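Hyaluronidase (Streptomyces koganeiensis, PDB 4UFQ) degrades hyaluronan and assembles from three copies into an elongated rod in which the beta-strands of the chains intertwine. Local coordinates at the interface of chains A and B. Residues are numbered along the deposited sequence; one frame, centred on the assembly and turned at random. Chains: chain A/B, Hyaluronidase.

Contact 1: the interface of chains A and B. Residues chain A 126-129, 134; chain B 114, 118-119, 123, 139, 141.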
loop_
_atom_site.group_PDB
_atom_site.type_symbol
_atom_site.label_atom_id
_atom_site.label_comp_id
_atom_site.label_asym_id
_atom_site.label_seq_id
_atom_site.Cartn_x
_atom_site.Cartn_y
_atom_site.Cartn_z
ATOM N N LEU A 126 -5.165 6.722 1.474
ATOM C CA LEU A 126 -4.183 7.372 2.331
ATOM C C LEU A 126 -4.729 8.730 2.732
ATOM O O LEU A 126 -4.850 9.621 1.877
ATOM C CB LEU A 126 -2.805 7.482 1.638
ATOM C CG LEU A 126 -2.299 6.192 0.983
ATOM C CD1 LEU A 126 -0.928 6.430 0.390
ATOM C CD2 LEU A 126 -2.274 5.026 2.003
ATOM N N ARG A 127 -5.094 8.868 4.007
ATOM C CA ARG A 127 -5.858 10.005 4.505
ATOM C C ARG A 127 -5.171 10.653 5.690
ATOM O O ARG A 127 -5.525 10.420 6.857
ATOM C CB ARG A 127 -7.286 9.562 4.862
ATOM C CG ARG A 127 -8.123 9.247 3.639
ATOM C CD ARG A 127 -9.494 8.622 3.936
ATOM N NE ARG A 127 -10.274 8.612 2.691
ATOM C CZ ARG A 127 -11.519 8.168 2.557
ATOM N NH1 ARG A 127 -12.172 7.679 3.597
ATOM N NH2 ARG A 127 -12.112 8.212 1.365
ATOM N N ASN A 128 -4.193 11.491 5.382
ATOM C CA ASN A 128 -3.386 12.146 6.399
ATOM C C ASN A 128 -3.872 13.560 6.688
ATOM O O ASN A 128 -3.966 13.974 7.852
ATOM C CB ASN A 128 -1.939 12.179 5.913
ATOM C CG ASN A 128 -0.967 12.501 7.013
ATOM O OD1 ASN A 128 -1.115 12.029 8.133
ATOM N ND2 ASN A 128 0.020 13.337 6.715
ATOM N N ASN A 129 -4.181 14.295 5.620
ATOM C CA ASN A 129 -4.542 15.704 5.739
ATOM C C ASN A 129 -6.051 15.938 5.793
ATOM O O ASN A 129 -6.805 15.392 4.983
ATOM C CB ASN A 129 -3.884 16.479 4.600
ATOM C CG ASN A 129 -2.379 16.474 4.724
ATOM O OD1 ASN A 129 -1.830 17.060 5.662
ATOM N ND2 ASN A 129 -1.706 15.775 3.820
ATOM N N ASP A 134 -5.432 12.117 0.215
ATOM C CA ASP A 134 -4.093 12.357 -0.313
ATOM C C ASP A 134 -3.777 11.452 -1.509
ATOM O O ASP A 134 -3.275 11.922 -2.547
ATOM C CB ASP A 134 -3.054 12.226 0.803
ATOM C CG ASP A 134 -3.254 13.268 1.908
ATOM O OD1 ASP A 134 -3.069 14.472 1.641
ATOM O OD2 ASP A 134 -3.619 12.896 3.053
ATOM N N ALA B 114 -4.258 9.123 10.387
ATOM C CA ALA B 114 -3.505 9.637 11.523
ATOM C C ALA B 114 -4.492 10.417 12.361
ATOM O O ALA B 114 -4.716 11.599 12.139
ATOM C CB ALA B 114 -2.371 10.513 11.045
ATOM N N PRO B 118 -2.124 15.111 11.270
ATOM C CA PRO B 118 -1.298 14.543 10.201
ATOM C C PRO B 118 0.120 14.189 10.657
ATOM O O PRO B 118 0.731 14.899 11.464
ATOM C CB PRO B 118 -1.271 15.660 9.148
ATOM C CG PRO B 118 -1.547 16.911 9.910
ATOM C CD PRO B 118 -2.477 16.517 11.013
ATOM N N THR B 119 0.638 13.082 10.137
ATOM C CA THR B 119 2.029 12.750 10.358
ATOM C C THR B 119 2.898 13.578 9.424
ATOM O O THR B 119 2.454 14.037 8.364
ATOM C CB THR B 119 2.336 11.268 10.097
ATOM O OG1 THR B 119 3.719 11.027 10.391
ATOM C CG2 THR B 119 2.055 10.857 8.652
ATOM N N LEU B 123 3.493 8.631 3.731
ATOM C CA LEU B 123 2.343 7.758 3.885
ATOM C C LEU B 123 2.628 6.385 3.274
ATOM O O LEU B 123 2.262 5.347 3.848
ATOM C CB LEU B 123 1.103 8.399 3.245
ATOM C CG LEU B 123 0.862 9.846 3.684
ATOM C CD1 LEU B 123 -0.476 10.341 3.097
ATOM C CD2 LEU B 123 0.877 9.968 5.191
ATOM N N GLY B 139 3.981 13.000 3.569
ATOM C CA GLY B 139 3.023 13.482 4.553
ATOM C C GLY B 139 2.195 14.675 4.065
ATOM O O GLY B 139 1.039 14.836 4.445
ATOM N N GLY B 141 1.112 15.026 1.155
ATOM C CA GLY B 141 0.260 14.550 0.091
ATOM C C GLY B 141 0.923 14.599 -1.275
ATOM O O GLY B 141 0.396 14.030 -2.228
HETATM O O HOH W 1 -2.193 14.558 -2.620
HETATM O O HOH W 2 -5.058 13.394 10.168
#

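Contact 2: the interface of chains A and B. Residues chain A 172-176; chain B 161, 166-169.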
loop_
_atom_site.group_PDB
_atom_site.type_symbol
_atom_site.label_atom_id
_atom_site.label_comp_id
_atom_site.label_asym_id
_atom_site.label_seq_id
_atom_site.Cartn_x
_atom_site.Cartn_y
_atom_site.Cartn_z
ATOM N N GLU A 172 9.242 15.428 -15.906
ATOM C CA GLU A 172 10.595 15.565 -16.408
ATOM C C GLU A 172 10.751 14.503 -17.499
ATOM O O GLU A 172 11.241 13.411 -17.262
ATOM C CB GLU A 172 11.630 15.393 -15.305
ATOM C CG GLU A 172 11.607 16.532 -14.281
ATOM C CD GLU A 172 12.798 16.521 -13.352
ATOM O OE1 GLU A 172 13.936 16.783 -13.822
ATOM O OE2 GLU A 172 12.624 16.253 -12.146
ATOM N N GLY A 173 10.231 14.838 -18.679
ATOM C CA GLY A 173 10.264 13.978 -19.837
ATOM C C GLY A 173 9.103 14.320 -20.745
ATOM O O GLY A 173 8.386 15.310 -20.543
ATOM N N SER A 174 8.865 13.491 -21.752
ATOM C CA SER A 174 7.806 13.769 -22.703
ATOM C C SER A 174 6.477 13.166 -22.256
ATOM O O SER A 174 6.435 12.273 -21.375
ATOM C CB SER A 174 8.184 13.242 -24.078
ATOM O OG SER A 174 8.440 11.838 -24.030
ATOM N N VAL A 175 5.395 13.662 -22.844
ATOM C CA VAL A 175 4.039 13.207 -22.572
ATOM C C VAL A 175 3.448 12.675 -23.855
ATOM O O VAL A 175 3.223 13.443 -24.815
ATOM C CB VAL A 175 3.124 14.340 -22.074
ATOM C CG1 VAL A 175 1.681 13.826 -21.817
ATOM C CG2 VAL A 175 3.708 14.985 -20.824
ATOM N N ARG A 176 3.187 11.376 -23.905
ATOM C CA ARG A 176 2.501 10.807 -25.061
ATOM C C ARG A 176 1.006 10.784 -24.829
ATOM O O ARG A 176 0.542 10.406 -23.758
ATOM C CB ARG A 176 3.015 9.405 -25.368
ATOM C CG ARG A 176 4.444 9.416 -25.910
ATOM C CD ARG A 176 5.066 8.053 -26.029
ATOM N NE ARG A 176 6.258 8.096 -26.886
ATOM C CZ ARG A 176 6.842 7.058 -27.460
ATOM N NH1 ARG A 176 6.420 5.828 -27.207
ATOM N NH2 ARG A 176 7.887 7.246 -28.254
ATOM N N GLN B 161 11.068 10.618 -16.068
ATOM C CA GLN B 161 11.346 9.588 -17.063
ATOM C C GLN B 161 12.694 8.955 -16.747
ATOM O O GLN B 161 13.715 9.641 -16.765
ATOM C CB GLN B 161 11.337 10.232 -18.455
ATOM C CG GLN B 161 11.417 9.297 -19.664
ATOM C CD GLN B 161 11.201 10.053 -20.982
ATOM O OE1 GLN B 161 10.648 11.149 -20.988
ATOM N NE2 GLN B 161 11.633 9.468 -22.082
ATOM N N LEU B 166 10.322 5.649 -22.839
ATOM C CA LEU B 166 10.290 6.557 -23.976
ATOM C C LEU B 166 9.474 7.811 -23.693
ATOM O O LEU B 166 9.497 8.776 -24.481
ATOM C CB LEU B 166 9.726 5.814 -25.186
ATOM C CG LEU B 166 10.549 4.686 -25.787
ATOM C CD1 LEU B 166 9.745 4.030 -26.906
ATOM C CD2 LEU B 166 11.881 5.201 -26.303
ATOM N N ALA B 167 8.754 7.824 -22.570
ATOM C CA ALA B 167 8.015 8.983 -22.129
ATOM C C ALA B 167 7.871 8.949 -20.607
ATOM O O ALA B 167 7.960 7.865 -20.009
ATOM C CB ALA B 167 6.641 9.007 -22.769
ATOM N N ALA B 168 7.743 10.110 -19.982
ATOM C CA ALA B 168 7.406 10.174 -18.551
ATOM C C ALA B 168 5.956 9.753 -18.312
ATOM O O ALA B 168 5.622 9.168 -17.250
ATOM C CB ALA B 168 7.610 11.574 -18.040
ATOM N N LEU B 169 5.075 10.099 -19.258
ATOM C CA LEU B 169 3.634 9.908 -19.103
ATOM C C LEU B 169 3.025 9.514 -20.424
ATOM O O LEU B 169 3.280 10.182 -21.451
ATOM C CB LEU B 169 2.996 11.200 -18.584
ATOM C CG LEU B 169 1.484 11.190 -18.405
ATOM C CD1 LEU B 169 1.050 10.127 -17.389
ATOM C CD2 LEU B 169 0.978 12.552 -17.956
HETATM O O HOH W 3 7.807 10.582 -26.508
HETATM O O HOH W 4 11.205 11.806 -24.000
HETATM O O HOH W 5 14.143 12.398 -17.095
#

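Contact 3: the interface of chains A and B. Residues chain A 75-79; chain B 64-68.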
loop_
_atom_site.group_PDB
_atom_site.type_symbol
_atom_site.label_atom_id
_atom_site.label_comp_id
_atom_site.label_asym_id
_atom_site.label_seq_id
_atom_site.Cartn_x
_atom_site.Cartn_y
_atom_site.Cartn_z
ATOM N N ARG A 75 -14.550 -2.521 10.692
ATOM C CA ARG A 75 -13.196 -2.383 11.216
ATOM C C ARG A 75 -12.215 -3.075 10.292
ATOM O O ARG A 75 -12.615 -3.782 9.377
ATOM C CB ARG A 75 -13.099 -3.001 12.609
ATOM C CG ARG A 75 -14.019 -2.369 13.637
ATOM C CD ARG A 75 -13.602 -0.947 13.976
ATOM N NE ARG A 75 -14.458 -0.360 15.007
ATOM C CZ ARG A 75 -15.572 0.333 14.772
ATOM N NH1 ARG A 75 -15.989 0.551 13.531
ATOM N NH2 ARG A 75 -16.271 0.818 15.787
ATOM N N GLY A 76 -10.924 -2.874 10.547
ATOM C CA GLY A 76 -9.881 -3.547 9.792
ATOM C C GLY A 76 -9.665 -4.976 10.283
ATOM O O GLY A 76 -9.764 -5.242 11.487
ATOM N N THR A 77 -9.387 -5.904 9.363
ATOM C CA THR A 77 -9.110 -7.299 9.740
ATOM C C THR A 77 -7.821 -7.371 10.563
ATOM O O THR A 77 -7.751 -8.074 11.583
ATOM C CB THR A 77 -9.027 -8.245 8.501
ATOM O OG1 THR A 77 -10.244 -8.149 7.745
ATOM C CG2 THR A 77 -8.823 -9.694 8.928
ATOM N N LEU A 78 -6.799 -6.665 10.078
ATOM C CA LEU A 78 -5.620 -6.344 10.868
ATOM C C LEU A 78 -5.608 -4.827 11.080
ATOM O O LEU A 78 -5.642 -4.052 10.102
ATOM C CB LEU A 78 -4.341 -6.799 10.161
ATOM C CG LEU A 78 -3.032 -6.369 10.834
ATOM C CD1 LEU A 78 -2.940 -6.852 12.300
ATOM C CD2 LEU A 78 -1.834 -6.859 10.052
ATOM N N LYS A 79 -5.586 -4.414 12.346
ATOM C CA LYS A 79 -5.499 -3.016 12.731
ATOM C C LYS A 79 -4.177 -2.765 13.416
ATOM O O LYS A 79 -3.902 -3.329 14.482
ATOM C CB LYS A 79 -6.657 -2.630 13.647
ATOM C CG LYS A 79 -6.563 -1.231 14.256
ATOM C CD LYS A 79 -6.754 -0.160 13.216
ATOM C CE LYS A 79 -6.687 1.227 13.839
ATOM N NZ LYS A 79 -7.840 1.483 14.723
ATOM N N SER B 64 -11.999 -6.137 15.052
ATOM C CA SER B 64 -10.854 -6.589 14.262
ATOM C C SER B 64 -10.415 -7.980 14.704
ATOM O O SER B 64 -10.336 -8.247 15.882
ATOM C CB SER B 64 -9.665 -5.637 14.418
ATOM O OG SER B 64 -9.964 -4.362 13.893
ATOM N N ALA B 65 -10.119 -8.855 13.752
ATOM C CA ALA B 65 -9.617 -10.186 14.067
ATOM C C ALA B 65 -8.289 -10.070 14.799
ATOM O O ALA B 65 -7.951 -10.896 15.653
ATOM C CB ALA B 65 -9.450 -10.981 12.795
HETATM N N MSE B 66 -7.536 -9.030 14.465
HETATM C CA MSE B 66 -6.229 -8.837 15.058
HETATM C C MSE B 66 -5.861 -7.378 15.266
HETATM O O MSE B 66 -5.993 -6.550 14.348
HETATM C CB MSE B 66 -5.170 -9.515 14.209
HETATM C CG MSE B 66 -3.801 -9.401 14.794
HETATM SE SE MSE B 66 -2.556 -10.505 13.814
HETATM C CE MSE B 66 -0.960 -9.854 14.713
ATOM N N TYR B 67 -5.377 -7.070 16.463
ATOM C CA TYR B 67 -4.862 -5.750 16.813
ATOM C C TYR B 67 -3.364 -5.832 17.039
ATOM O O TYR B 67 -2.886 -6.759 17.700
ATOM C CB TYR B 67 -5.468 -5.254 18.125
ATOM C CG TYR B 67 -6.924 -4.896 18.089
ATOM C CD1 TYR B 67 -7.357 -3.734 17.467
ATOM C CD2 TYR B 67 -7.866 -5.702 18.710
ATOM C CE1 TYR B 67 -8.697 -3.396 17.448
ATOM C CE2 TYR B 67 -9.203 -5.374 18.698
ATOM C CZ TYR B 67 -9.614 -4.220 18.065
ATOM O OH TYR B 67 -10.945 -3.884 18.051
ATOM N N LEU B 68 -2.637 -4.839 16.548
ATOM C CA LEU B 68 -1.210 -4.712 16.807
ATOM C C LEU B 68 -0.895 -3.265 17.172
ATOM O O LEU B 68 -1.251 -2.348 16.438
ATOM C CB LEU B 68 -0.407 -5.155 15.594
ATOM C CG LEU B 68 1.104 -4.987 15.689
ATOM C CD1 LEU B 68 1.679 -5.873 16.788
ATOM C CD2 LEU B 68 1.770 -5.321 14.377
HETATM O O HOH W 6 -4.345 -1.421 16.935
#

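Contact 1: the interface of chains A and B
A:Asn128 reaches from the loop after strand 124-127 to B:Leu123, B:Thr119 and B:Gly139, within the intertwined beta-helical stalk typical of HylP-type hyaluronidases. Its CB lies against the fork of B:Leu123, 3.7 Å from that residue's CD1 and CD2, while CG rests on the CD2 branch as the two side chains cross obliquely. With CG anti to the backbone N (chi1 -165°), the amide is directed at the loop around B:Thr119. There OD1 takes the backbone N-H of B:Thr119 on an in-plane lone pair at 2.9 Å, with the methyls of B:Ala114 (CB) and B:Thr119 (CG2) alongside. A:Asn128 ND2 spends its hydrogens in the amide plane, donating to B:Thr119 O at 3.0 Å and to B:Gly139 O at 2.9 Å. An alanine here would probably leave the B:Thr119 N-H and carbonyl without their mates and open a gap beside the CD2 methyl of B:Leu123. A second donor, ND2 of A:Asn129, meets B:Gly139 O at 3.0 Å, tilted from the carbonyl plane. A:Asp134 is likely to hold the loop in shape: its OD2 accepts the backbone N-H groups of A:Asn128 and A:Asn129, and its OD1 accepts from A:Asn129 ND2 at 2.9 Å.

Contact 2: the interface of chains A and B
B:Gln161 reaches A:Ser174 through an extended side chain, CG anti to the backbone N (chi1 -172°), which carries the amide oxygen OE1 to A:Ser174 N at 3.0 Å, nearly along the C=O axis. A:Ser174 holds its OG between its backbone N and carbonyl carbon (chi1 58°), turned toward the B:Leu166-B:Ala167 backbone. They flank a parallel beta bridge between the chains, A:Val175 with B:Leu169, in keeping with the triple-stranded beta-helix of HylP-type hyaluronidases. Firm backbone bonds stand at either end: B:Gln161 N donates to A:Glu172 O at 3.0 Å, and A:Arg176 N to B:Leu169 O at 2.7 Å. Between them A:Ser174 O receives weaker bonds from the backbone N-H groups of B:Ala168 and B:Leu169. Beyond the bridge, A:Arg176 runs extended from CG to NE over B:Ala167, with CD 3.7 Å from the CB methyl, and lays one guanidinium face over B:Leu166, whose CB sits toward the rim. Water knits the polar edge: one molecule joins A:Ser174 OG, A:Arg176 NE and B:Leu166 O, another links the same hydroxyl to the amide of B:Gln161, and a third spans the carbonyl oxygens of A:Glu172 and B:Gln161.

Contact 3: the interface of chains A and B
A:Leu78 and A:Lys79 pair in parallel with B:Met66 and B:Tyr67 at the start of strand 66-70 of chain B, and this is the firm half of the contact. B:Met66, built as selenomethionine, donates its N-H to A:Thr77 O at 3.0 Å and accepts from A:Lys79 N at its O, also 3.0 Å. A:Lys79 O then takes the N-H of B:Leu68 at 2.9 Å. At the head of this run the hydroxyl OG of B:Ser64 donates to A:Gly76 O at 2.6 Å, in the carbonyl plane. Beside the paired strands A:Leu78 and B:Met66 point the same way; with both CG atoms anti to their backbone N, the CD1 branch of A:Leu78 comes to 3.7 Å from CG of B:Met66 and also touches its selenium. The opposite side is looser. B:Tyr67, with CB of B:Ser64 over one face of its ring, is poorly ordered; its CD1 lies 4.0 Å from CB of A:Lys79, a contact made doubtful by the disorder, and the lysine chain slants against the ring. At the far end of the run a water joins A:Lys79 O and B:Leu68 O. By continuing strand pairing from one subunit into the next, the site ties two chains of the trimer together.

Contact 3, contact 1 and contact 2 follow one another along the rod in the order of the sequence. The C-alpha centres of contacts 1 and 3 are about 20 Å apart, those of contacts 1 and 2 about 28 Å, and those of contacts 2 and 3 about 41 Å. They share no residue. Contacts 2 and 3 both use parallel strand pairing, whereas contact 1 relies on loop side chains gripping backbone. The same two chains therefore meet repeatedly along the length, and the deposited trimer repeats these contacts between its copies, which is consistent with chains that wind about one another along the rod.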